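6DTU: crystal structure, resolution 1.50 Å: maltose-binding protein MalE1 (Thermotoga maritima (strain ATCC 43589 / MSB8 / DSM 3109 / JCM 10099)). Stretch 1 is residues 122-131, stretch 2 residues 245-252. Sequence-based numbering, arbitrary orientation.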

# COMPACT_ATOMS: atom_id res chain seq x y z
N GLU A 122 -22.59 -11.82 -5.24
CA GLU A 122 -22.75 -10.37 -5.31
C GLU A 122 -22.27 -9.75 -4.01
O GLU A 122 -22.63 -10.23 -2.92
CB GLU A 122 -24.21 -10.00 -5.60
CG GLU A 122 -24.70 -10.62 -6.89
CD GLU A 122 -26.05 -10.13 -7.31
OE1 GLU A 122 -26.65 -9.34 -6.56
OE2 GLU A 122 -26.51 -10.55 -8.40
N PRO A 123 -21.46 -8.70 -4.07
CA PRO A 123 -20.78 -8.20 -2.87
C PRO A 123 -21.73 -7.42 -1.97
O PRO A 123 -22.65 -6.74 -2.46
CB PRO A 123 -19.70 -7.28 -3.44
CG PRO A 123 -20.28 -6.80 -4.74
CD PRO A 123 -21.04 -7.98 -5.29
N PRO A 124 -21.50 -7.46 -0.66
CA PRO A 124 -22.33 -6.68 0.26
C PRO A 124 -22.16 -5.19 0.02
O PRO A 124 -21.09 -4.72 -0.38
CB PRO A 124 -21.79 -7.07 1.64
CG PRO A 124 -20.36 -7.45 1.36
CD PRO A 124 -20.41 -8.16 0.04
N LYS A 125 -23.23 -4.45 0.27
CA LYS A 125 -23.22 -3.00 0.10
C LYS A 125 -22.97 -2.26 1.40
O LYS A 125 -22.52 -1.11 1.37
CB LYS A 125 -24.57 -2.54 -0.48
CG LYS A 125 -24.50 -1.26 -1.31
CD LYS A 125 -25.88 -0.61 -1.40
CE LYS A 125 -26.03 0.22 -2.66
NZ LYS A 125 -25.15 1.42 -2.68
N THR A 126 -23.25 -2.88 2.55
CA THR A 126 -23.00 -2.29 3.85
C THR A 126 -22.22 -3.26 4.71
O THR A 126 -22.16 -4.46 4.44
CB THR A 126 -24.31 -1.94 4.58
OG1 THR A 126 -24.99 -3.15 4.92
CG2 THR A 126 -25.20 -1.10 3.70
N MET A 127 -21.57 -2.71 5.74
CA MET A 127 -20.85 -3.53 6.71
C MET A 127 -21.81 -4.42 7.49
O MET A 127 -21.47 -5.56 7.83
CB MET A 127 -20.00 -2.65 7.63
CG MET A 127 -18.71 -2.08 6.99
SD MET A 127 -17.53 -3.34 6.40
CE MET A 127 -17.12 -4.24 7.91
N ASP A 128 -23.02 -3.94 7.75
CA ASP A 128 -24.03 -4.78 8.39
C ASP A 128 -24.34 -6.00 7.53
O ASP A 128 -24.46 -7.12 8.05
CB ASP A 128 -25.31 -3.99 8.68
CG ASP A 128 -25.17 -3.07 9.88
OD1 ASP A 128 -24.37 -3.38 10.79
OD2 ASP A 128 -25.90 -2.06 9.96
N GLU A 129 -24.45 -5.81 6.21
CA GLU A 129 -24.65 -6.93 5.30
C GLU A 129 -23.42 -7.82 5.24
O GLU A 129 -23.53 -9.05 5.24
CB GLU A 129 -24.99 -6.38 3.92
CG GLU A 129 -25.58 -7.36 2.93
CD GLU A 129 -25.58 -6.82 1.51
OE1 GLU A 129 -25.50 -5.58 1.36
OE2 GLU A 129 -25.66 -7.62 0.56
N LEU A 130 -22.23 -7.21 5.22
CA LEU A 130 -21.01 -8.01 5.21
C LEU A 130 -20.92 -8.88 6.46
O LEU A 130 -20.57 -10.06 6.38
CB LEU A 130 -19.77 -7.12 5.02
CG LEU A 130 -18.38 -7.78 5.04
CD1 LEU A 130 -17.40 -7.01 4.18
CD2 LEU A 130 -17.81 -7.91 6.46
N ILE A 131 -21.27 -8.32 7.62
CA ILE A 131 -21.21 -9.08 8.87
C ILE A 131 -22.14 -10.29 8.82
O ILE A 131 -21.77 -11.39 9.22
CB ILE A 131 -21.49 -8.18 10.08
CG1 ILE A 131 -20.32 -7.22 10.28
CG2 ILE A 131 -21.74 -9.02 11.32
CD1 ILE A 131 -20.63 -6.07 11.22
N VAL A 245 -13.84 -7.35 -7.35
CA VAL A 245 -13.34 -6.21 -6.59
C VAL A 245 -14.46 -5.18 -6.48
O VAL A 245 -15.09 -4.83 -7.48
CB VAL A 245 -12.09 -5.58 -7.24
CG1 VAL A 245 -11.59 -4.40 -6.38
CG2 VAL A 245 -11.00 -6.63 -7.46
N ALA A 246 -14.69 -4.69 -5.26
CA ALA A 246 -15.73 -3.70 -4.99
C ALA A 246 -15.23 -2.76 -3.90
O ALA A 246 -14.33 -3.12 -3.14
CB ALA A 246 -17.01 -4.40 -4.52
N PRO A 247 -15.78 -1.56 -3.81
CA PRO A 247 -15.44 -0.71 -2.67
C PRO A 247 -15.78 -1.40 -1.36
O PRO A 247 -16.69 -2.24 -1.28
CB PRO A 247 -16.30 0.54 -2.88
CG PRO A 247 -16.56 0.56 -4.35
CD PRO A 247 -16.66 -0.86 -4.78
N ILE A 248 -15.03 -1.06 -0.32
CA ILE A 248 -15.35 -1.57 1.02
C ILE A 248 -16.78 -1.15 1.34
O ILE A 248 -17.18 -0.02 1.01
CB ILE A 248 -14.36 -1.03 2.06
CG1 ILE A 248 -12.93 -1.46 1.70
CG2 ILE A 248 -14.75 -1.48 3.48
CD1 ILE A 248 -11.86 -0.70 2.49
N PRO A 249 -17.60 -2.03 1.91
CA PRO A 249 -18.99 -1.65 2.19
C PRO A 249 -19.03 -0.43 3.10
O PRO A 249 -18.15 -0.23 3.94
CB PRO A 249 -19.55 -2.90 2.88
CG PRO A 249 -18.70 -4.04 2.32
CD PRO A 249 -17.33 -3.46 2.18
N ASP A 250 -20.05 0.41 2.89
CA ASP A 250 -20.21 1.60 3.71
C ASP A 250 -20.27 1.22 5.18
O ASP A 250 -20.90 0.22 5.55
CB ASP A 250 -21.51 2.34 3.35
CG ASP A 250 -21.46 3.02 1.99
OD1 ASP A 250 -20.37 3.39 1.49
OD2 ASP A 250 -22.55 3.18 1.39
N LEU A 251 -19.61 2.01 6.03
CA LEU A 251 -19.55 1.68 7.45
C LEU A 251 -20.93 1.76 8.09
O LEU A 251 -21.27 0.98 8.99
CB LEU A 251 -18.58 2.62 8.15
CG LEU A 251 -17.26 2.81 7.40
CD1 LEU A 251 -16.37 3.74 8.20
CD2 LEU A 251 -16.61 1.45 7.16
N GLU A 252 -21.71 2.74 7.66
CA GLU A 252 -23.11 2.88 8.02
C GLU A 252 -23.75 3.77 6.97
O GLU A 252 -23.05 4.26 6.07
CB GLU A 252 -23.28 3.47 9.44
CG GLU A 252 -22.74 4.87 9.66
CD GLU A 252 -23.02 5.38 11.07
OE1 GLU A 252 -22.31 4.98 12.01
OE2 GLU A 252 -23.97 6.18 11.23
O HOH W 1 -19.25 -2.69 -1.69
O HOH W 2 -23.41 3.13 -1.03
O HOH W 3 -23.45 -1.00 7.87

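Two backbone hydrogen bonds form the polar center of this contact. Met 127 N donates to Asp 250 O at 3.0 Å with an N-H...acceptor angle of 155°, and Asp 250 N donates to Lys 125 O at 3.3 Å with an angle of 148°. Asp 250 thus uses both its amide and its carbonyl, while the residues before and after Thr 126 supply the partners. This is the pattern of a single beta bridge between Thr 126 and Asp 250, whose CA atoms lie 4.8 Å apart. Because the bonds involve main-chain atoms alone, the side chains of these residues remain free for other roles.

The bridge sits where a helix begins. Thr 126 is the N-cap: its side chain, with chi1 at 68° (p), places OG1 3.0 Å from Glu 129 N, which donates to it. In return, the t rotamers of Glu 129 at chi1 and chi2 carry OE1 to within 2.8 Å of Lys 125 N, at a nearly linear 171°. The first helical turns are closed by Leu 130 N donating to Thr 126 O (2.9 Å) and Ile 131 N to Met 127 O (2.8 Å). Met 127 N, at the start of the helix, has no preceding turn to bond with, and Asp 250 O satisfies it.

Three waters extend the polar network. Water 1 donates to Pro 124 O at 3.0 Å and to Pro 247 O at 2.6 Å, joining two carbonyls that cannot bond directly to each other. Water 2 accepts from Lys 125 NZ at 2.9 Å and donates to Asp 250 OD2 at 2.6 Å, so the two charged groups are linked through solvent. Water 3 accepts from Asp 128 N at 3.0 Å and donates to Leu 251 O at 3.2 Å, serving another amide of the first helical turn.

Around this framework the packing centers on Pro 249, which has 93 Å² covered by the opposing stretch, the largest share of any residue here, out of 410 Å² buried in total. Its CA-to-CB bond points toward stretch 1, and its CB approaches Thr 126 C to 3.3 Å. The ring CG meets Pro 124 CG at 3.9 Å and Leu 130 CD1 at 3.7 Å, while Pro 249 CB lies 4.1 Å from Met 127 SD. Proline suits this position as a compact apolar ring with no amide hydrogen to satisfy.

Met 127, with 76 Å² covered, makes the broadest contribution from stretch 1. Its chi angles are all m, and the flexible, unbranched chain reaches several neighbors: Met 127 CG packs 4.1 Å from Leu 251 CD2, and Met 127 SD lies 4.4 Å from Ile 248 CG2. Leu 251 points away at CA-to-CB, yet its end comes nearer to make this contact. Farther out, Pro 123 CG meets Ala 246 CB at 4.1 Å, with both residues directed toward the opposing stretch.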